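Local structure of carbohydrate kinase, FGGY (Rhodospirillum rubrum, 3IFR) at residues A[32-36]-A[61-66]; A[140-144]-A[202-206]; A[384-388]-A[419-423]; A[439-443]-A[455-461]. The protein probably phosphorylates D-xylulose at the expense of ATP, as a xylulose kinase of the FGGY carbohydrate kinase family. All blocks are in the same frame, centred on the assembly; numbering follows the deposited sequence.

Contact 1. Residues A[32-36]-A[61-66]; sequences AVASR and AVLAEL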
loop_
_atom_site.group_PDB
_atom_site.type_symbol
_atom_site.label_atom_id
_atom_site.label_comp_id
_atom_site.label_asym_id
_atom_site.label_seq_id
_atom_site.Cartn_x
_atom_site.Cartn_y
_atom_site.Cartn_z
ATOM N N ALA A 32 6.411 -20.992 10.354
ATOM C CA ALA A 32 6.995 -20.072 11.340
ATOM C C ALA A 32 6.842 -18.604 10.957
ATOM O O ALA A 32 6.795 -18.259 9.772
ATOM C CB ALA A 32 8.503 -20.385 11.558
ATOM N N VAL A 33 6.823 -17.739 11.966
ATOM C CA VAL A 33 6.783 -16.293 11.730
ATOM C C VAL A 33 7.790 -15.646 12.647
ATOM O O VAL A 33 7.792 -15.936 13.834
ATOM C CB VAL A 33 5.354 -15.693 11.988
ATOM C CG1 VAL A 33 5.299 -14.215 11.652
ATOM C CG2 VAL A 33 4.338 -16.416 11.161
ATOM N N ALA A 34 8.667 -14.794 12.112
ATOM C CA ALA A 34 9.527 -13.963 12.975
ATOM C C ALA A 34 9.407 -12.463 12.683
ATOM O O ALA A 34 9.246 -12.064 11.533
ATOM C CB ALA A 34 10.981 -14.408 12.880
ATOM N N SER A 35 9.488 -11.636 13.731
ATOM C CA SER A 35 9.470 -10.193 13.552
ATOM C C SER A 35 10.480 -9.432 14.404
ATOM O O SER A 35 11.058 -9.963 15.346
ATOM C CB SER A 35 8.076 -9.618 13.784
ATOM O OG SER A 35 7.764 -9.603 15.159
ATOM N N ARG A 36 10.682 -8.168 14.047
ATOM C CA ARG A 36 11.587 -7.297 14.769
ATOM C C ARG A 36 11.112 -5.880 14.496
ATOM O O ARG A 36 10.737 -5.549 13.356
ATOM C CB ARG A 36 13.047 -7.446 14.286
ATOM C CG ARG A 36 13.773 -8.767 14.610
ATOM C CD ARG A 36 13.887 -9.018 16.117
ATOM N NE ARG A 36 14.701 -10.201 16.419
ATOM C CZ ARG A 36 14.222 -11.440 16.424
ATOM N NH1 ARG A 36 12.952 -11.633 16.128
ATOM N NH2 ARG A 36 15.005 -12.483 16.707
ATOM N N ALA A 61 18.227 -11.407 11.496
ATOM C CA ALA A 61 17.686 -11.988 12.747
ATOM C C ALA A 61 16.452 -12.868 12.538
ATOM O O ALA A 61 16.312 -13.969 13.109
ATOM C CB ALA A 61 17.339 -10.882 13.734
ATOM N N VAL A 62 15.542 -12.341 11.739
ATOM C CA VAL A 62 14.238 -12.923 11.493
ATOM C C VAL A 62 14.358 -14.157 10.573
ATOM O O VAL A 62 13.687 -15.143 10.770
ATOM C CB VAL A 62 13.422 -11.812 10.835
ATOM C CG1 VAL A 62 12.977 -12.177 9.440
ATOM C CG2 VAL A 62 12.355 -11.268 11.738
ATOM N N LEU A 63 15.233 -14.117 9.574
ATOM C CA LEU A 63 15.477 -15.313 8.752
ATOM C C LEU A 63 16.117 -16.426 9.594
ATOM O O LEU A 63 15.635 -17.535 9.609
ATOM C CB LEU A 63 16.351 -15.002 7.512
ATOM C CG LEU A 63 15.716 -14.022 6.527
ATOM C CD1 LEU A 63 16.679 -13.544 5.405
ATOM C CD2 LEU A 63 14.488 -14.666 5.942
ATOM N N ALA A 64 17.210 -16.122 10.288
ATOM C CA ALA A 64 17.796 -17.095 11.209
ATOM C C ALA A 64 16.781 -17.629 12.243
ATOM O O ALA A 64 16.737 -18.820 12.551
ATOM C CB ALA A 64 18.954 -16.486 11.889
ATOM N N GLU A 65 15.934 -16.762 12.779
ATOM C CA GLU A 65 14.942 -17.235 13.760
ATOM C C GLU A 65 13.949 -18.207 13.117
ATOM O O GLU A 65 13.499 -19.148 13.761
ATOM C CB GLU A 65 14.200 -16.078 14.409
ATOM C CG GLU A 65 13.250 -16.567 15.486
ATOM C CD GLU A 65 12.442 -15.461 16.115
ATOM O OE1 GLU A 65 13.058 -14.474 16.592
ATOM O OE2 GLU A 65 11.196 -15.580 16.160
ATOM N N LEU A 66 13.634 -17.991 11.839
ATOM C CA LEU A 66 12.762 -18.891 11.096
ATOM C C LEU A 66 13.309 -20.323 11.134
ATOM O O LEU A 66 12.568 -21.268 11.411
ATOM C CB LEU A 66 12.662 -18.442 9.638
ATOM C CG LEU A 66 11.327 -17.923 9.111
ATOM C CD1 LEU A 66 10.616 -17.069 10.136
ATOM C CD2 LEU A 66 11.477 -17.217 7.743
#
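Strands often meet a covering helix with every second side chain, and residues 32-36 follow that rule against helix residues 61-66. Ala32 begins the inward series, its CB 4.2 Å from CD1 of Leu66. Val33 turns its side chain away, where it meets Ile22 of strand 18-25 and Leu435. Ala34 sits at the heart of the contact: its CB lies 3.6 Å from Val62 CG2 and 3.8 Å from Leu66 CD1, and its small side chain lets the CA atoms of Ala34 and Val62 come within 5.0 Å. Ser35 again points away, yet its carbonyl O accepts a hydrogen bond of 2.6 Å from Arg36 NH1. Arg36 then closes the row with charge. Its NH1 and NH2 both donate to Glu65 OE1, at 2.9 and 2.8 Å, a salt bridge made edge-on to the guanidinium, while Arg36 NE lies 3.8 Å from Ala61 CB. The segment axes approach to 7.3 Å and run nearly antiparallel, at 155°. Strand 29-37 is an edge strand of its sheet, paired with strand 18-25, and helix 52-70 packs over both, as in the alpha/beta layering of the N-terminal domain of FGGY kinases, which belong to the actin-like ATPase superfamily.

Contact 2. Residues A[140-144]-A[202-206]; sequences TAKLR and LAHIP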
loop_
_atom_site.group_PDB
_atom_site.type_symbol
_atom_site.label_atom_id
_atom_site.label_comp_id
_atom_site.label_asym_id
_atom_site.label_seq_id
_atom_site.Cartn_x
_atom_site.Cartn_y
_atom_site.Cartn_z
ATOM N N THR A 140 12.313 11.208 -7.638
ATOM C CA THR A 140 12.756 12.457 -8.278
ATOM C C THR A 140 12.626 13.712 -7.388
ATOM O O THR A 140 13.537 14.539 -7.331
ATOM C CB THR A 140 11.966 12.676 -9.565
ATOM O OG1 THR A 140 12.317 11.650 -10.508
ATOM C CG2 THR A 140 12.227 14.051 -10.150
ATOM N N ALA A 141 11.498 13.875 -6.713
ATOM C CA ALA A 141 11.344 15.006 -5.792
ATOM C C ALA A 141 12.364 14.930 -4.651
ATOM O O ALA A 141 13.106 15.881 -4.408
ATOM C CB ALA A 141 9.940 15.085 -5.229
ATOM N N LYS A 142 12.411 13.797 -3.952
ATOM C CA LYS A 142 13.436 13.613 -2.936
ATOM C C LYS A 142 14.857 13.811 -3.462
ATOM O O LYS A 142 15.663 14.430 -2.776
ATOM C CB LYS A 142 13.279 12.281 -2.214
ATOM C CG LYS A 142 12.071 12.274 -1.290
ATOM C CD LYS A 142 11.665 10.869 -0.988
ATOM C CE LYS A 142 10.539 10.758 0.085
ATOM N NZ LYS A 142 9.169 10.687 -0.484
ATOM N N LEU A 143 15.163 13.335 -4.669
ATOM C CA LEU A 143 16.479 13.594 -5.285
ATOM C C LEU A 143 16.786 15.099 -5.467
ATOM O O LEU A 143 17.854 15.561 -5.056
ATOM C CB LEU A 143 16.621 12.867 -6.613
ATOM C CG LEU A 143 17.534 11.648 -6.687
ATOM C CD1 LEU A 143 17.946 11.148 -5.329
ATOM C CD2 LEU A 143 16.907 10.522 -7.583
ATOM N N ARG A 144 15.854 15.868 -6.048
ATOM C CA ARG A 144 16.042 17.322 -6.201
ATOM C C ARG A 144 16.320 17.977 -4.846
ATOM O O ARG A 144 17.128 18.889 -4.766
ATOM C CB ARG A 144 14.795 17.989 -6.795
ATOM C CG ARG A 144 14.515 17.714 -8.229
ATOM C CD ARG A 144 15.529 18.335 -9.162
ATOM N NE ARG A 144 15.078 18.215 -10.545
ATOM C CZ ARG A 144 14.341 19.117 -11.207
ATOM N NH1 ARG A 144 13.971 20.253 -10.626
ATOM N NH2 ARG A 144 13.973 18.875 -12.464
ATOM N N LEU A 202 15.356 14.277 -15.150
ATOM C CA LEU A 202 14.608 15.205 -14.305
ATOM C C LEU A 202 15.142 15.317 -12.850
ATOM O O LEU A 202 14.947 16.330 -12.175
ATOM C CB LEU A 202 13.134 14.786 -14.219
ATOM C CG LEU A 202 11.965 15.307 -15.071
ATOM C CD1 LEU A 202 10.747 15.254 -14.200
ATOM C CD2 LEU A 202 12.159 16.719 -15.631
ATOM N N ALA A 203 15.727 14.238 -12.350
ATOM C CA ALA A 203 16.191 14.182 -10.974
ATOM C C ALA A 203 17.665 14.614 -10.948
ATOM O O ALA A 203 18.303 14.636 -9.887
ATOM C CB ALA A 203 16.021 12.733 -10.410
ATOM N N HIS A 204 18.208 14.924 -12.130
ATOM C CA HIS A 204 19.565 15.478 -12.239
ATOM C C HIS A 204 20.634 14.502 -11.726
ATOM O O HIS A 204 21.699 14.930 -11.265
ATOM C CB HIS A 204 19.703 16.791 -11.447
ATOM C CG HIS A 204 18.737 17.870 -11.853
ATOM N ND1 HIS A 204 18.379 18.907 -11.010
ATOM C CD2 HIS A 204 18.062 18.079 -13.008
ATOM C CE1 HIS A 204 17.528 19.703 -11.622
ATOM N NE2 HIS A 204 17.311 19.226 -12.831
ATOM N N ILE A 205 20.340 13.206 -11.765
ATOM C CA ILE A 205 21.371 12.210 -11.509
ATOM C C ILE A 205 21.717 11.584 -12.839
ATOM O O ILE A 205 20.942 11.641 -13.784
ATOM C CB ILE A 205 20.912 11.094 -10.544
ATOM C CG1 ILE A 205 19.671 10.391 -11.107
ATOM C CG2 ILE A 205 20.566 11.663 -9.203
ATOM C CD1 ILE A 205 19.089 9.262 -10.250
ATOM N N PRO A 206 22.904 10.998 -12.921
ATOM C CA PRO A 206 23.284 10.251 -14.122
ATOM C C PRO A 206 22.428 9.000 -14.210
ATOM O O PRO A 206 22.092 8.427 -13.177
ATOM C CB PRO A 206 24.732 9.855 -13.841
ATOM C CG PRO A 206 24.837 9.882 -12.328
ATOM C CD PRO A 206 23.980 11.042 -11.915
#
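A loop can be fixed to a helix by a few backbone-directed bonds, and residues 202-206, which lead on from helix 197-201, do this against helix residues 140-144. The hydrogen bonds centre on one acceptor: the carbonyl O of Leu202 receives Arg144 NE at a very short 2.5 Å and Arg144 NH2 at 2.7 Å, lying near the guanidinium plane. Arg144 NH2 also forms a salt bridge with Glu120 of helix 111-120. A face contact adds to them. His204 CE1 is 3.1 Å from Arg144 NE, and each group meets the other over a face, so the imidazole lies on the guanidinium instead of bonding to it. His204 has positive phi, which turns the chain out of the preceding helical conformation; its ND1 is hydrogen-bonded to Glu147. The apolar part is formed by Leu143, whose CD2 stands 3.7 Å both from Ala203 CB and from Ile205 CD1. Thr140 adds its OG1, 3.9 Å from Ala203 CB; the CA atoms of Thr140 and Ala203 are the nearest such pair, 4.7 Å apart. One arginine thus joins a loop carbonyl to a neighbouring helix, its charge balanced by the carboxylate while its flat face accepts the histidine ring.

Contact 3. Residues A[384-388]-A[419-423]; sequences ALAFR and IMADV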
loop_
_atom_site.group_PDB
_atom_site.type_symbol
_atom_site.label_atom_id
_atom_site.label_comp_id
_atom_site.label_asym_id
_atom_site.label_seq_id
_atom_site.Cartn_x
_atom_site.Cartn_y
_atom_site.Cartn_z
ATOM N N ALA A 384 -17.734 4.768 3.624
ATOM C CA ALA A 384 -18.240 3.859 2.574
ATOM C C ALA A 384 -18.400 4.599 1.271
ATOM O O ALA A 384 -17.967 4.142 0.216
ATOM C CB ALA A 384 -19.580 3.284 2.964
ATOM N N LEU A 385 -19.049 5.747 1.362
ATOM C CA LEU A 385 -19.323 6.577 0.211
ATOM C C LEU A 385 -18.082 7.013 -0.542
ATOM O O LEU A 385 -18.094 7.097 -1.783
ATOM C CB LEU A 385 -20.059 7.818 0.668
ATOM C CG LEU A 385 -21.531 7.955 0.329
ATOM C CD1 LEU A 385 -22.157 6.656 -0.152
ATOM C CD2 LEU A 385 -22.187 8.518 1.577
ATOM N N ALA A 386 -17.025 7.314 0.195
ATOM C CA ALA A 386 -15.754 7.680 -0.430
ATOM C C ALA A 386 -15.175 6.470 -1.138
ATOM O O ALA A 386 -14.542 6.605 -2.187
ATOM C CB ALA A 386 -14.754 8.209 0.577
ATOM N N PHE A 387 -15.359 5.297 -0.542
ATOM C CA PHE A 387 -14.937 4.071 -1.195
ATOM C C PHE A 387 -15.720 3.876 -2.494
ATOM O O PHE A 387 -15.166 3.524 -3.517
ATOM C CB PHE A 387 -15.097 2.861 -0.258
ATOM C CG PHE A 387 -13.853 2.524 0.494
ATOM C CD1 PHE A 387 -12.701 2.203 -0.182
ATOM C CD2 PHE A 387 -13.826 2.545 1.891
ATOM C CE1 PHE A 387 -11.546 1.888 0.493
ATOM C CE2 PHE A 387 -12.665 2.222 2.574
ATOM C CZ PHE A 387 -11.524 1.889 1.863
ATOM N N ARG A 388 -17.018 4.115 -2.442
ATOM C CA ARG A 388 -17.844 4.022 -3.642
ATOM C C ARG A 388 -17.321 4.916 -4.778
ATOM O O ARG A 388 -17.249 4.471 -5.949
ATOM C CB ARG A 388 -19.286 4.378 -3.329
ATOM C CG ARG A 388 -20.191 4.477 -4.573
ATOM C CD ARG A 388 -21.651 4.250 -4.230
ATOM N NE ARG A 388 -22.575 4.731 -5.268
ATOM C CZ ARG A 388 -23.912 4.641 -5.198
ATOM N NH1 ARG A 388 -24.494 4.101 -4.141
ATOM N NH2 ARG A 388 -24.669 5.117 -6.178
ATOM N N ILE A 419 -23.006 -1.799 6.002
ATOM C CA ILE A 419 -23.136 -0.492 5.375
ATOM C C ILE A 419 -22.364 -0.449 4.065
ATOM O O ILE A 419 -22.863 0.036 3.053
ATOM C CB ILE A 419 -22.685 0.629 6.330
ATOM C CG1 ILE A 419 -23.762 0.849 7.411
ATOM C CG2 ILE A 419 -22.276 1.938 5.560
ATOM C CD1 ILE A 419 -23.223 1.603 8.604
HETATM N N MSE A 420 -21.127 -0.930 4.080
HETATM C CA MSE A 420 -20.322 -0.906 2.863
HETATM C C MSE A 420 -21.012 -1.620 1.701
HETATM O O MSE A 420 -21.069 -1.091 0.594
HETATM C CB MSE A 420 -18.976 -1.573 3.104
HETATM C CG MSE A 420 -18.056 -1.556 1.879
HETATM SE SE MSE A 420 -17.325 0.266 1.598
HETATM C CE MSE A 420 -18.274 0.720 -0.100
ATOM N N ALA A 421 -21.528 -2.832 1.963
ATOM C CA ALA A 421 -22.161 -3.608 0.934
ATOM C C ALA A 421 -23.426 -2.939 0.428
ATOM O O ALA A 421 -23.659 -2.913 -0.789
ATOM C CB ALA A 421 -22.454 -5.000 1.420
ATOM N N ASP A 422 -24.242 -2.420 1.352
ATOM C CA ASP A 422 -25.496 -1.754 0.961
ATOM C C ASP A 422 -25.248 -0.486 0.134
ATOM O O ASP A 422 -26.129 -0.026 -0.627
ATOM C CB ASP A 422 -26.359 -1.372 2.166
ATOM C CG ASP A 422 -27.022 -2.571 2.833
ATOM O OD1 ASP A 422 -27.145 -3.626 2.181
ATOM O OD2 ASP A 422 -27.414 -2.435 4.024
ATOM N N VAL A 423 -24.055 0.071 0.277
ATOM C CA VAL A 423 -23.735 1.323 -0.431
ATOM C C VAL A 423 -23.160 0.988 -1.808
ATOM O O VAL A 423 -23.413 1.651 -2.829
ATOM C CB VAL A 423 -22.707 2.147 0.357
ATOM C CG1 VAL A 423 -21.892 3.011 -0.580
ATOM C CG2 VAL A 423 -23.406 2.950 1.466
#
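Where two helices pack closely, a small residue commonly lies at the point of nearest approach. Here it is Ala384: its CB is 4.0 Å from Ile419 CG2, 4.0 Å from Met420 SE and 4.1 Å from Val423 CG2, touching three side chains of the other helix. Ala384 CA and Met420 CA, 5.2 Å apart, are the nearest CA pair across the segments. The segment axes, 9.4 Å apart at their closest, cross at -41°. Around this centre Leu385 CD1 reaches Val423 CG1 at 3.7 Å, although the side chain of Leu385 starts out away from the partner helix. Met420, present as selenomethionine, turns its end toward residues 384-388: its CE is 3.5 Å from Ala384 O and 3.8 Å from Phe387 CB, while SE lies 5.0 Å from the centroid of the Phe387 ring, an oblique Met-aromatic contact. Phe265 of strand 260-265 touches both Phe387 and Met420, so this side of the contact faces the sheet. At the polar edge Arg388 lays its CD 3.9 Å from Val423 CG1 and gives a weak hydrogen bond of 3.0 Å from NH1 to Val423 O. Its stronger partner is Asp479, by a salt bridge from NH2, with Tyr482 in a cation-pi contact, both on helix 475-496. Apolar contacts thus dominate between the two helices, and the arginine charge is balanced by a third helix.

Contact 4. Residues A[439-443]-A[455-461]; sequences VGAAW and WDDVTAL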
loop_
_atom_site.group_PDB
_atom_site.type_symbol
_atom_site.label_atom_id
_atom_site.label_comp_id
_atom_site.label_asym_id
_atom_site.label_seq_id
_atom_site.Cartn_x
_atom_site.Cartn_y
_atom_site.Cartn_z
ATOM N N VAL A 439 3.130 -12.643 3.119
ATOM C CA VAL A 439 2.393 -13.698 2.427
ATOM C C VAL A 439 2.311 -13.526 0.904
ATOM O O VAL A 439 2.445 -14.510 0.142
ATOM C CB VAL A 439 0.943 -13.852 2.950
ATOM C CG1 VAL A 439 0.203 -14.810 2.036
ATOM C CG2 VAL A 439 0.924 -14.311 4.407
ATOM N N GLY A 440 2.022 -12.296 0.457
ATOM C CA GLY A 440 2.011 -11.998 -0.964
ATOM C C GLY A 440 3.398 -12.347 -1.477
ATOM O O GLY A 440 3.573 -12.835 -2.597
ATOM N N ALA A 441 4.409 -12.107 -0.651
ATOM C CA ALA A 441 5.793 -12.378 -1.087
ATOM C C ALA A 441 6.170 -13.866 -1.132
ATOM O O ALA A 441 6.749 -14.309 -2.116
ATOM C CB ALA A 441 6.832 -11.544 -0.286
ATOM N N ALA A 442 5.830 -14.643 -0.103
ATOM C CA ALA A 442 6.043 -16.087 -0.187
ATOM C C ALA A 442 5.394 -16.606 -1.474
ATOM O O ALA A 442 5.956 -17.458 -2.154
ATOM C CB ALA A 442 5.457 -16.792 0.991
ATOM N N TRP A 443 4.215 -16.076 -1.806
ATOM C CA TRP A 443 3.482 -16.599 -2.948
ATOM C C TRP A 443 4.224 -16.417 -4.259
ATOM O O TRP A 443 4.108 -17.236 -5.172
ATOM C CB TRP A 443 2.056 -16.030 -3.037
ATOM C CG TRP A 443 1.160 -17.040 -3.623
ATOM C CD1 TRP A 443 0.533 -17.009 -4.859
ATOM C CD2 TRP A 443 0.843 -18.308 -3.048
ATOM N NE1 TRP A 443 -0.177 -18.181 -5.062
ATOM C CE2 TRP A 443 -0.005 -18.990 -3.966
ATOM C CE3 TRP A 443 1.177 -18.933 -1.844
ATOM C CZ2 TRP A 443 -0.515 -20.249 -3.695
ATOM C CZ3 TRP A 443 0.669 -20.187 -1.582
ATOM C CH2 TRP A 443 -0.179 -20.829 -2.503
ATOM N N TRP A 455 -1.851 -18.379 -9.015
ATOM C CA TRP A 455 -1.820 -17.169 -8.219
ATOM C C TRP A 455 -3.009 -17.093 -7.275
ATOM O O TRP A 455 -2.904 -16.847 -6.110
ATOM C CB TRP A 455 -1.728 -15.936 -9.123
ATOM C CG TRP A 455 -0.455 -15.822 -9.872
ATOM C CD1 TRP A 455 -0.235 -16.228 -11.110
ATOM C CD2 TRP A 455 0.783 -15.283 -9.410
ATOM N NE1 TRP A 455 1.028 -15.994 -11.479
ATOM C CE2 TRP A 455 1.692 -15.415 -10.446
ATOM C CE3 TRP A 455 1.207 -14.700 -8.220
ATOM C CZ2 TRP A 455 3.000 -15.003 -10.337
ATOM C CZ3 TRP A 455 2.466 -14.274 -8.130
ATOM C CH2 TRP A 455 3.365 -14.434 -9.177
ATOM N N ASP A 456 -4.167 -17.239 -7.854
ATOM C CA ASP A 456 -5.315 -17.919 -7.364
ATOM C C ASP A 456 -5.222 -18.573 -5.979
ATOM O O ASP A 456 -6.031 -18.378 -5.109
ATOM C CB ASP A 456 -5.518 -19.021 -8.386
ATOM C CG ASP A 456 -6.908 -19.281 -8.660
ATOM O OD1 ASP A 456 -7.641 -18.381 -9.028
ATOM O OD2 ASP A 456 -7.278 -20.429 -8.479
ATOM N N ASP A 457 -4.207 -19.382 -5.800
ATOM C CA ASP A 457 -4.159 -20.246 -4.669
ATOM C C ASP A 457 -3.687 -19.637 -3.369
ATOM O O ASP A 457 -3.804 -20.236 -2.331
ATOM C CB ASP A 457 -3.433 -21.498 -5.059
ATOM C CG ASP A 457 -4.275 -22.367 -5.853
ATOM O OD1 ASP A 457 -5.309 -22.737 -5.324
ATOM O OD2 ASP A 457 -3.955 -22.648 -7.004
ATOM N N VAL A 458 -3.199 -18.416 -3.447
ATOM C CA VAL A 458 -2.685 -17.711 -2.321
ATOM C C VAL A 458 -3.642 -17.742 -1.148
ATOM O O VAL A 458 -3.255 -17.676 -0.023
ATOM C CB VAL A 458 -2.400 -16.268 -2.683
ATOM C CG1 VAL A 458 -3.658 -15.526 -2.954
ATOM C CG2 VAL A 458 -1.657 -15.612 -1.643
ATOM N N THR A 459 -4.909 -17.799 -1.434
ATOM C CA THR A 459 -5.878 -17.516 -0.423
ATOM C C THR A 459 -6.082 -18.602 0.622
ATOM O O THR A 459 -6.718 -18.368 1.609
ATOM C CB THR A 459 -7.179 -17.087 -1.040
ATOM O OG1 THR A 459 -7.558 -15.813 -0.496
ATOM C CG2 THR A 459 -8.212 -18.103 -0.774
ATOM N N ALA A 460 -5.474 -19.751 0.377
ATOM C CA ALA A 460 -5.319 -20.833 1.314
ATOM C C ALA A 460 -4.506 -20.407 2.485
ATOM O O ALA A 460 -4.441 -21.107 3.445
ATOM C CB ALA A 460 -4.676 -22.000 0.668
ATOM N N LEU A 461 -3.870 -19.258 2.392
ATOM C CA LEU A 461 -2.998 -18.783 3.432
ATOM C C LEU A 461 -3.633 -17.690 4.181
ATOM O O LEU A 461 -3.076 -17.210 5.112
ATOM C CB LEU A 461 -1.731 -18.238 2.834
ATOM C CG LEU A 461 -0.429 -18.956 2.977
ATOM C CD1 LEU A 461 -0.577 -20.305 3.517
ATOM C CD2 LEU A 461 0.229 -18.959 1.706
#
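A single large aromatic residue can account for much of a contact, and Trp443 does so here against the 3-10 residues 455-461, losing 146 Å² to them, far more than any other residue of the pair. Its indole spreads along their backbone. Val458 CA lies 3.6 Å from the centroid of the six-membered ring of Trp443 and over its face, a CH-pi contact, while Trp443 CZ2 comes within 3.3 Å of Val458 N and Trp443 CD1 within 3.7 Å of Val458 CB. At one end of the segment, Trp455 CE3 approaches Trp443 CD1 to 4.1 Å; the indole nitrogen of Trp443 is hydrogen-bonded to the carbonyl of Gly454, the residue before the segment. Leu461, with 59 Å² covered, closes the other end: its CD2 is 3.5 Å from Trp443 CZ3, and its CB 4.0 Å from Val439 CG1, one helical turn before the tryptophan. Val458 joins this pair too, its CG2 4.2 Å from Val439 CG1. Leu251 of helix 245-252 touches both Trp443 and Trp455. The connection after helix 437-448 thus packs back on that helix before entering strand 463-468, an edge strand in the second of the two alpha/beta domains characteristic of FGGY kinases.

How the contacts relate
The four contacts follow one another along the chain without interleaving, and none touches another. Contacts 1 and 2 both belong to the N-terminal FGGY domain, yet their centres are 36 Å apart: contact 1 belongs to the first six-stranded sheet, whereas contact 2 joins helix 139-149 to the loop before strand 213-214. Contact 3, in the C-terminal FGGY domain, lies beside the second sheet, 38 Å from contact 1 and 40 Å from contact 2, centre to centre. Contact 4 is nearer the middle, 19 Å from contact 1 and 27 Å from contact 3 between centres. Its helix 437-448 also touches strand 77-84 of the first sheet, so late sequence packs against the early domain, consistent with the two-domain architecture of actin-like kinases.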